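Local structure of prolyl-tRNA synthetase (Naegleria fowleri, 6UYH) at residues 25-30 with 280-286; 196-202 with 405-410; 229-233 with 464-470; 287-293 with 351-356; 301-305 with 346-350. The protein probably attaches proline to its cognate tRNA in an ATP-dependent reaction, as a class II aminoacyl-tRNA synthetase, and here binds halofuginone and an ATP analogue. One frame throughout, in Å; residues are numbered along the deposited sequence.

Contact 1 (25-30 with 280-286)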
# COMPACT_ATOMS: atom_id res chain seq x y z
N TRP A 25 4.06 22.11 20.93
CA TRP A 25 4.46 20.80 21.47
C TRP A 25 4.30 19.70 20.43
O TRP A 25 5.20 18.89 20.21
CB TRP A 25 3.64 20.46 22.72
CG TRP A 25 3.84 19.04 23.18
CD1 TRP A 25 4.82 18.58 24.02
CD2 TRP A 25 3.07 17.89 22.81
NE1 TRP A 25 4.70 17.22 24.20
CE2 TRP A 25 3.63 16.77 23.47
CE3 TRP A 25 1.94 17.70 22.00
CZ2 TRP A 25 3.12 15.48 23.32
CZ3 TRP A 25 1.43 16.41 21.85
CH2 TRP A 25 2.02 15.32 22.51
N TYR A 26 3.13 19.67 19.77
CA TYR A 26 2.84 18.63 18.79
C TYR A 26 3.82 18.68 17.63
O TYR A 26 4.35 17.65 17.20
CB TYR A 26 1.41 18.82 18.29
CG TYR A 26 0.84 17.77 17.38
CD1 TYR A 26 0.76 16.44 17.78
CD2 TYR A 26 0.33 18.11 16.13
CE1 TYR A 26 0.20 15.48 16.97
CE2 TYR A 26 -0.25 17.15 15.30
CZ TYR A 26 -0.31 15.84 15.72
OH TYR A 26 -0.89 14.88 14.92
N SER A 27 4.08 19.89 17.13
CA SER A 27 5.05 20.03 16.05
C SER A 27 6.42 19.51 16.46
O SER A 27 7.06 18.77 15.70
CB SER A 27 5.12 21.49 15.62
OG SER A 27 6.09 21.65 14.60
N GLN A 28 6.87 19.86 17.67
CA GLN A 28 8.18 19.41 18.11
C GLN A 28 8.23 17.90 18.30
O GLN A 28 9.21 17.26 17.93
CB GLN A 28 8.58 20.14 19.39
CG GLN A 28 8.88 21.62 19.17
CD GLN A 28 9.67 22.24 20.31
OE1 GLN A 28 10.46 21.57 20.97
NE2 GLN A 28 9.44 23.53 20.55
N VAL A 29 7.15 17.31 18.83
CA VAL A 29 7.16 15.87 19.09
C VAL A 29 7.15 15.08 17.79
O VAL A 29 7.88 14.09 17.64
CB VAL A 29 6.00 15.48 20.02
CG1 VAL A 29 5.84 13.96 20.07
CG2 VAL A 29 6.22 16.03 21.43
N ILE A 30 6.32 15.48 16.81
CA ILE A 30 6.24 14.66 15.60
C ILE A 30 7.50 14.78 14.75
O ILE A 30 7.87 13.84 14.04
CB ILE A 30 4.98 14.98 14.78
CG1 ILE A 30 5.05 16.39 14.19
CG2 ILE A 30 3.70 14.71 15.61
CD1 ILE A 30 3.74 16.86 13.52
N ILE A 280 -0.73 10.04 19.06
CA ILE A 280 0.30 10.94 19.56
C ILE A 280 -0.28 11.97 20.52
O ILE A 280 0.28 12.23 21.59
CB ILE A 280 1.02 11.61 18.37
CG1 ILE A 280 1.73 10.54 17.53
CG2 ILE A 280 1.97 12.70 18.88
CD1 ILE A 280 2.30 11.09 16.23
N MET A 281 -1.42 12.59 20.16
CA MET A 281 -2.00 13.59 21.03
C MET A 281 -2.44 13.00 22.36
O MET A 281 -2.39 13.69 23.39
CB MET A 281 -3.20 14.28 20.36
CG MET A 281 -2.79 15.22 19.23
SD MET A 281 -4.26 15.96 18.45
CE MET A 281 -3.46 17.03 17.26
N VAL A 282 -2.90 11.74 22.36
CA VAL A 282 -3.34 11.12 23.61
C VAL A 282 -2.14 10.76 24.48
O VAL A 282 -2.10 11.09 25.68
CB VAL A 282 -4.23 9.89 23.32
CG1 VAL A 282 -4.51 9.12 24.61
CG2 VAL A 282 -5.56 10.32 22.67
N HIS A 283 -1.13 10.10 23.91
CA HIS A 283 -0.08 9.46 24.71
C HIS A 283 1.22 10.24 24.82
O HIS A 283 2.00 9.97 25.74
CB HIS A 283 0.27 8.08 24.15
CG HIS A 283 -0.87 7.11 24.18
ND1 HIS A 283 -1.57 6.81 25.32
CD2 HIS A 283 -1.38 6.33 23.20
CE1 HIS A 283 -2.50 5.91 25.03
NE2 HIS A 283 -2.40 5.60 23.75
N GLY A 284 1.51 11.16 23.90
CA GLY A 284 2.77 11.89 23.97
C GLY A 284 2.89 12.70 25.26
O GLY A 284 1.89 13.09 25.87
N ASP A 285 4.13 12.94 25.68
CA ASP A 285 4.38 13.68 26.91
C ASP A 285 5.52 14.67 26.67
O ASP A 285 5.94 14.90 25.53
CB ASP A 285 4.63 12.71 28.09
CG ASP A 285 5.94 11.93 27.96
OD1 ASP A 285 6.78 12.26 27.09
OD2 ASP A 285 6.15 10.98 28.74
N ASP A 286 6.03 15.27 27.75
CA ASP A 286 7.01 16.34 27.61
C ASP A 286 8.40 15.83 27.31
O ASP A 286 9.30 16.64 27.05
CB ASP A 286 7.02 17.20 28.88
CG ASP A 286 5.76 18.04 29.02
OD1 ASP A 286 5.08 18.27 28.00
OD2 ASP A 286 5.44 18.47 30.14
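The indole of W25 and the phenol ring of Y26 carry most of this contact. W25 meets the second segment edge-on. Its NE1 donates to D285 O at 2.9 Å, with an N-H...O angle of 154°. The oxygen lies in the plane of the indole, but the N-H comes to it from above the carbonyl plane. Further along the same edge, W25 CZ2 is 3.4 Å from G284 C, and CH2 reaches the carbonyl oxygen of I280. G284 is the first residue beyond helix 274-283, and its lack of a side chain lets the six-membered ring come close. Y26 is touched differently. The CE methyl of M281 lies over one face of its ring, 3.8 Å from the centroid, a CH-pi contact within a Met-aromatic pair. I30 CG2 covers the opposite face, while I280 CG2 sits at the edge, 3.8 Å from Y26 CE1.

Both rings are placed by the same torsion. CG is anti to the backbone N in W25 (chi1 170°) and in Y26 (chi1 -173°), and this sends both toward the second helix. M281 runs extended beyond CG, which carries its methyl across the phenol. V29 CG2 rests on one face of the indole and so backs it from its own helix. Y26 OH is hydrogen-bonded to P158 O. The carboxylates of D285 and D286 form salt bridges to R376 and K17.

The contact joins helix 22-32 to the C-terminal end of helix 274-283. Strand 219-227 touches M281 through I227, strand 36-38 packs on I30, and helix 391-415 lies against V282 and H283.

Contact 2 (196-202 with 405-410). With EDO (1,2-ethanediol), chain Z.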
# COMPACT_ATOMS: atom_id res chain seq x y z
N GLU A 196 -8.15 0.55 20.52
CA GLU A 196 -7.90 0.12 21.89
C GLU A 196 -6.78 -0.92 21.96
O GLU A 196 -5.88 -0.80 22.80
CB GLU A 196 -9.19 -0.41 22.52
CG GLU A 196 -10.24 0.73 22.68
CD GLU A 196 -11.25 0.50 23.79
OE1 GLU A 196 -11.20 -0.55 24.45
OE2 GLU A 196 -12.09 1.40 24.00
N GLU A 197 -6.80 -1.92 21.08
CA GLU A 197 -5.84 -3.02 21.18
C GLU A 197 -4.49 -2.70 20.54
O GLU A 197 -3.46 -3.21 20.99
CB GLU A 197 -6.42 -4.30 20.57
CG GLU A 197 -7.61 -4.86 21.34
CD GLU A 197 -8.28 -6.05 20.65
OE1 GLU A 197 -9.46 -6.31 20.95
OE2 GLU A 197 -7.64 -6.73 19.81
N LEU A 198 -4.45 -1.86 19.50
CA LEU A 198 -3.19 -1.48 18.88
C LEU A 198 -2.65 -0.15 19.41
O LEU A 198 -1.46 -0.05 19.72
CB LEU A 198 -3.34 -1.39 17.35
CG LEU A 198 -3.56 -2.71 16.61
CD1 LEU A 198 -3.60 -2.47 15.11
CD2 LEU A 198 -2.46 -3.69 16.98
N LEU A 199 -3.50 0.87 19.48
CA LEU A 199 -3.08 2.24 19.80
C LEU A 199 -3.29 2.63 21.26
O LEU A 199 -2.88 3.73 21.65
CB LEU A 199 -3.81 3.23 18.89
CG LEU A 199 -3.71 2.91 17.39
CD1 LEU A 199 -4.48 3.92 16.55
CD2 LEU A 199 -2.25 2.83 16.92
N ALA A 200 -3.92 1.76 22.06
CA ALA A 200 -4.23 2.03 23.47
C ALA A 200 -5.03 3.32 23.64
O ALA A 200 -4.85 4.05 24.61
CB ALA A 200 -2.96 2.05 24.32
N VAL A 201 -5.92 3.61 22.70
CA VAL A 201 -6.78 4.79 22.74
C VAL A 201 -8.21 4.34 22.99
O VAL A 201 -8.74 3.54 22.22
CB VAL A 201 -6.69 5.61 21.44
CG1 VAL A 201 -7.79 6.68 21.43
CG2 VAL A 201 -5.31 6.25 21.28
N PRO A 202 -8.89 4.86 24.01
CA PRO A 202 -10.28 4.45 24.25
C PRO A 202 -11.23 5.17 23.31
O PRO A 202 -10.98 6.28 22.85
CB PRO A 202 -10.51 4.88 25.71
CG PRO A 202 -9.65 6.10 25.86
CD PRO A 202 -8.40 5.81 25.03
N MET A 405 -1.46 2.31 29.59
CA MET A 405 -1.68 3.44 28.68
C MET A 405 -3.16 3.56 28.34
O MET A 405 -3.72 4.67 28.36
CB MET A 405 -0.84 3.27 27.41
CG MET A 405 0.67 3.41 27.66
SD MET A 405 1.67 3.06 26.20
CE MET A 405 1.05 4.30 25.04
N LEU A 406 -3.81 2.44 28.02
CA LEU A 406 -5.23 2.47 27.68
C LEU A 406 -6.08 2.82 28.90
O LEU A 406 -7.02 3.62 28.80
CB LEU A 406 -5.65 1.12 27.09
CG LEU A 406 -7.13 0.91 26.82
CD1 LEU A 406 -7.59 1.94 25.80
CD2 LEU A 406 -7.40 -0.53 26.32
N ASN A 407 -5.75 2.25 30.06
CA ASN A 407 -6.53 2.51 31.26
C ASN A 407 -6.42 3.97 31.70
O ASN A 407 -7.41 4.57 32.11
CB ASN A 407 -6.07 1.59 32.39
CG ASN A 407 -6.49 0.15 32.17
OD1 ASN A 407 -7.46 -0.12 31.46
ND2 ASN A 407 -5.78 -0.78 32.79
N LYS A 408 -5.21 4.54 31.63
CA LYS A 408 -5.03 5.94 31.99
C LYS A 408 -5.84 6.85 31.08
O LYS A 408 -6.51 7.78 31.55
CB LYS A 408 -3.55 6.30 31.92
CG LYS A 408 -3.23 7.76 32.22
CD LYS A 408 -1.72 8.05 32.10
CE LYS A 408 -1.40 9.49 32.51
NZ LYS A 408 0.03 9.87 32.36
N ALA A 409 -5.82 6.59 29.78
CA ALA A 409 -6.56 7.43 28.84
C ALA A 409 -8.06 7.27 29.03
O ALA A 409 -8.81 8.25 28.92
CB ALA A 409 -6.14 7.10 27.41
N ARG A 410 -8.52 6.05 29.33
CA ARG A 410 -9.96 5.87 29.52
C ARG A 410 -10.43 6.56 30.79
O ARG A 410 -11.52 7.14 30.82
CB ARG A 410 -10.33 4.38 29.56
CG ARG A 410 -11.82 4.16 29.25
CD ARG A 410 -12.30 2.75 29.60
NE ARG A 410 -11.47 1.70 29.01
CZ ARG A 410 -11.52 1.32 27.74
NH1 ARG A 410 -12.35 1.92 26.89
NH2 ARG A 410 -10.73 0.35 27.31
C1 EDO Z . -2.49 0.26 36.11
O1 EDO Z . -1.43 0.90 35.40
C2 EDO Z . -3.73 0.18 35.23
O2 EDO Z . -3.64 -0.96 34.37
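A200 and P202 press closely on helix 391-415, while the buried carboxylate of E196 is salt-bridged to R410, whose side chain is partly exposed. The tight part is apolar. P202 CD lies 3.5 Å from A409 CB. The L406 and P202 side chains slide past each other in opposite directions, with L406 CD1 by the ring. A200 CB touches the CB atoms of both M405 and L406. A200 O takes a CA-H...O contact from L406 CA at 3.5 Å, so the backbones also come close here. This is where helix 177-198 has run out: A200 has positive phi and turns the chain toward strand 204-207. The contact therefore seats the exit of a helix of the class II core on the long helix 391-415.

Toward solvent the packing gives way to a salt bridge: R410 grips the E196 carboxylate end-on. R410 NH1 donates to E196 OE2 at 2.9 Å, and R410 NH2 to E196 OE1 at 3.0 Å, both nearly straight. The oxygens lie near the guanidinium plane, but they are met from above the carboxylate plane, the two planes being 54° apart. The R410 chain bends at chi3 (-52°), and P202 CB comes over one guanidinium face. E196 OE2 also accepts from V203 N. Exposed N407 points away from the contact, and N407 ND2 donates to 1,2-ethanediol O2 at 2.7 Å.

Contact 3 (229-233 with 464-470)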
# COMPACT_ATOMS: atom_id res chain seq x y z
N THR A 229 -5.89 17.21 26.48
CA THR A 229 -5.12 18.44 26.70
C THR A 229 -5.95 19.68 26.37
O THR A 229 -5.99 20.64 27.15
CB THR A 229 -3.83 18.43 25.88
OG1 THR A 229 -2.97 17.39 26.38
CG2 THR A 229 -3.09 19.77 26.04
N ASN A 230 -6.63 19.69 25.22
CA ASN A 230 -7.47 20.83 24.88
C ASN A 230 -8.95 20.49 24.86
O ASN A 230 -9.76 21.30 24.38
CB ASN A 230 -7.03 21.45 23.54
CG ASN A 230 -7.04 20.47 22.39
OD1 ASN A 230 -7.38 19.30 22.56
ND2 ASN A 230 -6.67 20.95 21.21
N GLY A 231 -9.34 19.33 25.39
CA GLY A 231 -10.76 19.01 25.55
C GLY A 231 -11.53 18.89 24.26
O GLY A 231 -12.67 19.37 24.17
N ARG A 232 -10.96 18.23 23.26
CA ARG A 232 -11.55 18.14 21.93
C ARG A 232 -11.71 16.69 21.52
O ARG A 232 -10.81 15.87 21.70
CB ARG A 232 -10.69 18.85 20.88
CG ARG A 232 -10.61 20.31 21.14
CD ARG A 232 -9.98 21.09 20.01
NE ARG A 232 -10.04 22.49 20.39
CZ ARG A 232 -10.95 23.35 19.95
NH1 ARG A 232 -11.86 22.97 19.05
NH2 ARG A 232 -10.93 24.60 20.39
N ALA A 233 -12.87 16.39 20.93
CA ALA A 233 -13.10 15.08 20.37
C ALA A 233 -12.50 15.00 18.97
O ALA A 233 -12.31 16.01 18.29
CB ALA A 233 -14.60 14.78 20.32
N ASP A 464 -5.29 26.91 20.06
CA ASP A 464 -6.40 26.34 19.31
C ASP A 464 -6.88 27.30 18.23
O ASP A 464 -7.18 26.89 17.10
CB ASP A 464 -7.55 25.97 20.24
CG ASP A 464 -7.30 24.68 21.01
OD1 ASP A 464 -6.19 24.10 20.91
OD2 ASP A 464 -8.24 24.25 21.72
N ALA A 465 -6.99 28.59 18.56
CA ALA A 465 -7.40 29.56 17.56
C ALA A 465 -6.42 29.60 16.39
O ALA A 465 -6.82 29.73 15.23
CB ALA A 465 -7.55 30.94 18.19
N ASN A 466 -5.12 29.47 16.68
CA ASN A 466 -4.10 29.44 15.63
C ASN A 466 -4.20 28.18 14.77
O ASN A 466 -3.88 28.21 13.58
CB ASN A 466 -2.70 29.52 16.23
CG ASN A 466 -2.41 30.86 16.87
OD1 ASN A 466 -3.21 31.80 16.76
ND2 ASN A 466 -1.26 30.97 17.52
N THR A 467 -4.62 27.06 15.36
CA THR A 467 -4.83 25.81 14.64
C THR A 467 -6.12 25.83 13.82
O THR A 467 -6.50 24.81 13.22
CB THR A 467 -4.82 24.64 15.65
OG1 THR A 467 -3.62 24.72 16.44
CG2 THR A 467 -4.82 23.27 14.98
N GLY A 468 -6.79 26.98 13.74
CA GLY A 468 -8.01 27.10 12.98
C GLY A 468 -9.23 26.49 13.63
O GLY A 468 -10.25 26.29 12.95
N LEU A 469 -9.17 26.19 14.92
CA LEU A 469 -10.27 25.52 15.60
C LEU A 469 -11.28 26.54 16.12
O LEU A 469 -11.04 27.75 16.13
CB LEU A 469 -9.72 24.65 16.73
CG LEU A 469 -8.63 23.67 16.30
CD1 LEU A 469 -7.94 23.04 17.50
CD2 LEU A 469 -9.20 22.58 15.39
N THR A 470 -12.43 26.04 16.56
CA THR A 470 -13.47 26.87 17.13
C THR A 470 -13.82 26.38 18.53
O THR A 470 -13.63 25.21 18.87
CB THR A 470 -14.73 26.89 16.25
OG1 THR A 470 -15.69 27.78 16.82
CG2 THR A 470 -15.33 25.51 16.16
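R232 runs extended from CG to NE, with CG anti to the carbonyl carbon (chi1 -64°), and so delivers its guanidinium to D464 and T470. N230 CG stands between its own backbone N and carbonyl carbon (chi1 57°), which swings the amide toward the same carboxylate. R232 holds D464 side-on: R232 NE at 2.8 Å and R232 NH2 at 3.0 Å both donate to D464 OD2. They reach that oxygen from one face of the carboxylate. The other oxygen, D464 OD1, accepts an almost straight bond from N230 ND2 at 3.2 Å, on its syn side but 30° out of the carboxylate plane.

G231 and R232 form a G1 beta bulge opposite I227, at the start of strand 232-243. D464 lies in the last turn of helix 462-466, which ends in a Schellman motif with G468 as its C-prime residue, so the bulge of the class II core meets a helix end of the C-terminal domain. The chain then turns back, and T470 O accepts from R232 NH1 at 2.9 Å and from R232 NH2 at 3.2 Å. L469 CB covers one face of the guanidinium, 3.6 Å from R232 NH1. The C terminus adds to the network: S512 O accepts from R232 NH1, and Y513 OH is bonded to N230 ND2.

Contact 4 (287-293 with 351-356)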
# COMPACT_ATOMS: atom_id res chain seq x y z
N LYS A 287 8.61 14.51 27.32
CA LYS A 287 9.86 13.93 26.85
C LYS A 287 9.78 13.47 25.41
O LYS A 287 10.81 13.09 24.84
CB LYS A 287 10.27 12.76 27.75
CG LYS A 287 10.59 13.14 29.19
CD LYS A 287 10.86 11.89 30.03
CE LYS A 287 11.11 12.23 31.49
NZ LYS A 287 12.35 13.04 31.66
N GLY A 288 8.60 13.50 24.80
CA GLY A 288 8.45 13.15 23.40
C GLY A 288 7.42 12.08 23.14
O GLY A 288 6.38 12.03 23.80
N MET A 289 7.69 11.22 22.16
CA MET A 289 6.77 10.18 21.76
C MET A 289 6.63 9.12 22.85
O MET A 289 7.58 8.83 23.58
CB MET A 289 7.27 9.54 20.46
CG MET A 289 6.33 8.54 19.83
SD MET A 289 4.87 9.30 19.11
CE MET A 289 5.61 10.32 17.83
N VAL A 290 5.44 8.52 22.94
CA VAL A 290 5.20 7.36 23.81
C VAL A 290 4.45 6.34 22.97
O VAL A 290 3.25 6.51 22.71
CB VAL A 290 4.42 7.71 25.08
CG1 VAL A 290 4.25 6.46 25.96
CG2 VAL A 290 5.12 8.81 25.88
N LEU A 291 5.16 5.27 22.52
CA LEU A 291 4.55 4.37 21.54
C LEU A 291 3.86 3.19 22.22
O LEU A 291 4.48 2.49 23.01
CB LEU A 291 5.62 3.83 20.58
CG LEU A 291 6.23 4.87 19.65
CD1 LEU A 291 7.56 4.37 19.05
CD2 LEU A 291 5.24 5.22 18.55
N PRO A 292 2.59 2.93 21.91
CA PRO A 292 1.97 1.68 22.34
C PRO A 292 2.77 0.51 21.80
O PRO A 292 3.15 0.51 20.62
CB PRO A 292 0.57 1.73 21.70
CG PRO A 292 0.36 3.17 21.32
CD PRO A 292 1.73 3.70 21.00
N PRO A 293 3.08 -0.48 22.65
CA PRO A 293 4.03 -1.54 22.23
C PRO A 293 3.66 -2.25 20.93
O PRO A 293 4.57 -2.65 20.19
CB PRO A 293 4.00 -2.49 23.43
CG PRO A 293 3.74 -1.59 24.60
CD PRO A 293 2.81 -0.51 24.09
N GLU A 351 13.89 7.64 24.42
CA GLU A 351 12.65 8.16 25.00
C GLU A 351 11.98 9.14 24.06
O GLU A 351 10.76 9.11 23.88
CB GLU A 351 12.94 8.82 26.36
CG GLU A 351 13.20 7.84 27.49
CD GLU A 351 13.71 8.52 28.76
OE1 GLU A 351 13.95 9.74 28.73
OE2 GLU A 351 13.87 7.81 29.78
N LEU A 352 12.76 10.02 23.44
CA LEU A 352 12.23 10.97 22.46
C LEU A 352 11.51 10.25 21.32
O LEU A 352 10.46 10.71 20.84
CB LEU A 352 13.38 11.82 21.91
CG LEU A 352 13.10 12.83 20.80
CD1 LEU A 352 12.01 13.82 21.25
CD2 LEU A 352 14.38 13.57 20.41
N ARG A 353 12.05 9.13 20.88
CA ARG A 353 11.48 8.41 19.75
C ARG A 353 10.38 7.44 20.15
O ARG A 353 9.72 6.87 19.28
CB ARG A 353 12.61 7.69 19.00
CG ARG A 353 13.53 8.70 18.30
CD ARG A 353 14.89 8.12 17.93
NE ARG A 353 15.65 9.03 17.07
CZ ARG A 353 16.28 10.12 17.50
NH1 ARG A 353 16.26 10.45 18.78
NH2 ARG A 353 16.94 10.89 16.64
N GLY A 354 10.16 7.25 21.45
CA GLY A 354 8.96 6.59 21.93
C GLY A 354 9.11 5.14 22.33
O GLY A 354 8.09 4.50 22.62
N VAL A 355 10.33 4.61 22.38
CA VAL A 355 10.50 3.18 22.65
C VAL A 355 9.88 2.83 24.00
O VAL A 355 10.21 3.46 25.02
CB VAL A 355 11.99 2.80 22.60
CG1 VAL A 355 12.17 1.36 23.02
CG2 VAL A 355 12.54 3.02 21.19
N PRO A 356 8.97 1.85 24.07
CA PRO A 356 8.24 1.64 25.34
C PRO A 356 9.07 1.03 26.47
O PRO A 356 8.78 1.32 27.64
CB PRO A 356 7.08 0.71 24.92
CG PRO A 356 7.43 0.20 23.56
CD PRO A 356 8.30 1.23 22.92
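Two backbone hydrogen bonds join these segments. M289 N donates to L352 O at 3.1 Å, and L291 N donates to G354 O at 3.0 Å. Between them, G354 CA sends a CA-H...O contact to M289 O at 3.1 Å, and L352 CA makes a longer one to K287 O. The carbonyl oxygens of M289 and E351 are close without bonding. E351 O is supplied by R376 NE.

The glycines allow this close approach. G354 faces M289 CG and L291 CG, where a side chain could not fit. G288, whose backbone angles by themselves call for glycine, lies close to L352 O.

Packing spreads out from there. With CG beside the backbone N (chi1 -68°), L291 CD1 reaches R353 O at 3.3 Å. P356 CB rests on L291 O at 3.7 Å, and the rings of P293 and P356 slide past each other in opposite directions. On the solvent side, K287 and E351 lie side by side, pointing the same way, with their charged ends apart; the E351 carboxylate is salt-bridged to R358.

G354 has positive phi and ends helix 343-353 in a Schellman motif, with two bonds back into the last turn. The loop between helix 274-283 and strand 300-304 thus lies along this helix end of the anticodon-binding domain.

Contact 5 (301-305 with 346-350)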
# COMPACT_ATOMS: atom_id res chain seq x y z
N VAL A 301 14.77 -1.46 23.80
CA VAL A 301 16.15 -1.09 23.50
C VAL A 301 17.03 -1.56 24.65
O VAL A 301 16.71 -1.35 25.82
CB VAL A 301 16.30 0.43 23.26
CG1 VAL A 301 15.86 1.25 24.48
CG2 VAL A 301 17.73 0.77 22.84
N VAL A 302 18.13 -2.25 24.30
CA VAL A 302 19.07 -2.78 25.28
C VAL A 302 20.30 -1.89 25.29
O VAL A 302 20.88 -1.62 24.24
CB VAL A 302 19.45 -4.24 24.96
CG1 VAL A 302 20.33 -4.82 26.07
CG2 VAL A 302 18.21 -5.09 24.77
N ILE A 303 20.69 -1.42 26.47
CA ILE A 303 21.82 -0.50 26.57
C ILE A 303 22.85 -1.04 27.55
O ILE A 303 22.57 -1.13 28.76
CB ILE A 303 21.35 0.91 26.96
CG1 ILE A 303 20.29 1.41 25.97
CG2 ILE A 303 22.53 1.87 27.01
CD1 ILE A 303 19.84 2.83 26.22
N PRO A 304 24.04 -1.42 27.09
CA PRO A 304 25.10 -1.79 28.03
C PRO A 304 25.78 -0.54 28.57
O PRO A 304 26.09 0.39 27.82
CB PRO A 304 26.06 -2.62 27.17
CG PRO A 304 25.88 -2.07 25.79
CD PRO A 304 24.44 -1.61 25.69
N LEU A 305 25.98 -0.51 29.89
CA LEU A 305 26.65 0.60 30.54
C LEU A 305 28.15 0.33 30.57
O LEU A 305 28.60 -0.66 31.16
CB LEU A 305 26.11 0.80 31.96
CG LEU A 305 24.59 0.88 32.02
CD1 LEU A 305 24.11 1.13 33.44
CD2 LEU A 305 24.08 1.96 31.08
N LYS A 346 21.83 8.32 25.52
CA LYS A 346 21.09 7.24 24.88
C LYS A 346 19.68 7.14 25.43
O LYS A 346 18.73 6.91 24.68
CB LYS A 346 21.82 5.91 25.06
CG LYS A 346 23.19 5.85 24.38
CD LYS A 346 23.81 4.47 24.57
CE LYS A 346 25.11 4.34 23.79
NZ LYS A 346 25.76 3.01 24.02
N TYR A 347 19.52 7.30 26.75
CA TYR A 347 18.18 7.25 27.34
C TYR A 347 17.27 8.27 26.68
O TYR A 347 16.15 7.94 26.25
CB TYR A 347 18.25 7.50 28.85
CG TYR A 347 19.04 6.47 29.64
CD1 TYR A 347 19.44 5.28 29.06
CD2 TYR A 347 19.39 6.71 30.96
CE1 TYR A 347 20.17 4.35 29.78
CE2 TYR A 347 20.10 5.78 31.69
CZ TYR A 347 20.49 4.60 31.10
OH TYR A 347 21.22 3.68 31.82
N ASN A 348 17.72 9.52 26.59
CA ASN A 348 16.92 10.57 25.97
C ASN A 348 16.63 10.25 24.51
O ASN A 348 15.51 10.45 24.03
CB ASN A 348 17.63 11.92 26.07
CG ASN A 348 17.70 12.44 27.49
OD1 ASN A 348 16.81 12.20 28.30
ND2 ASN A 348 18.78 13.15 27.81
N TYR A 349 17.64 9.75 23.79
CA TYR A 349 17.50 9.46 22.37
C TYR A 349 16.31 8.55 22.10
O TYR A 349 15.49 8.82 21.21
CB TYR A 349 18.80 8.82 21.87
CG TYR A 349 18.83 8.50 20.39
CD1 TYR A 349 19.43 9.36 19.48
CD2 TYR A 349 18.28 7.31 19.91
CE1 TYR A 349 19.47 9.05 18.13
CE2 TYR A 349 18.31 7.00 18.56
CZ TYR A 349 18.91 7.88 17.69
OH TYR A 349 18.95 7.58 16.35
N TRP A 350 16.19 7.47 22.86
CA TRP A 350 15.13 6.51 22.62
C TRP A 350 13.83 6.89 23.30
O TRP A 350 12.76 6.52 22.82
CB TRP A 350 15.58 5.12 23.06
CG TRP A 350 16.78 4.63 22.30
CD1 TRP A 350 18.05 4.52 22.77
CD2 TRP A 350 16.82 4.22 20.92
NE1 TRP A 350 18.88 4.05 21.78
CE2 TRP A 350 18.15 3.86 20.64
CE3 TRP A 350 15.86 4.12 19.91
CZ2 TRP A 350 18.55 3.41 19.38
CZ3 TRP A 350 16.26 3.67 18.65
CH2 TRP A 350 17.59 3.32 18.40
O HOH W 1 26.13 2.90 27.19
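I303 reaches from strand 300-304 to K346, Y347 and W350. From its CB, one branch places I303 CG2 3.8 Å from K346 CD. The other, CG1, leaves anti to the carbonyl carbon (chi1 -55°) and carries CD1 into the helix surface. There I303 CD1 lies 3.8 Å from K346 CB and, at the ring edge, 3.8 Å from Y347 CD1. I303 CD1 also comes within 4.2 Å of W350 CD1.

V301, two residues earlier on the same side of the strand, lays its CG2 over one face of the W350 indole. V301 CG2 is 3.7 Å from the centroid of the five-membered ring of W350, a CH-pi contact. Strand 300-304 and the helix run antiparallel, 170° between their short axes and 10.5 Å apart. The helix lies along strand 300-304 on one face of the mixed sheet of the anticodon-binding domain. Helix 313-328 packs on V302 and P304; the P304 side chain points away from helix 343-353.

At the far end L305 CD2 approaches Y347 OH at 3.4 Å. K346 stretches out fully, and a water accepts from its NZ and donates to P304 O. The same NZ bonds R338 O and D336 O, while W350 NE1 donates to D336 OD2.

How the contacts relate
From the N terminus, helix 22-32 waits some 250 residues for its partner, the end of helix 274-283, which closes contact 1. Within that loop contacts 2 and 3 open, and each closes later, so both cross contact 1 and each other. Contact 2 ties the core to helix 391-415, and contact 3 ties it to the C-terminal domain. Contact 4 begins directly after contact 1 and encloses contact 5; both use helix 343-353 and lie within the spans of contacts 2 and 3. H283 links contacts 1 and 2, approaching L199 and M405. V290 and P292 join contacts 1, 2 and 4 where the core meets the anticodon-binding domain.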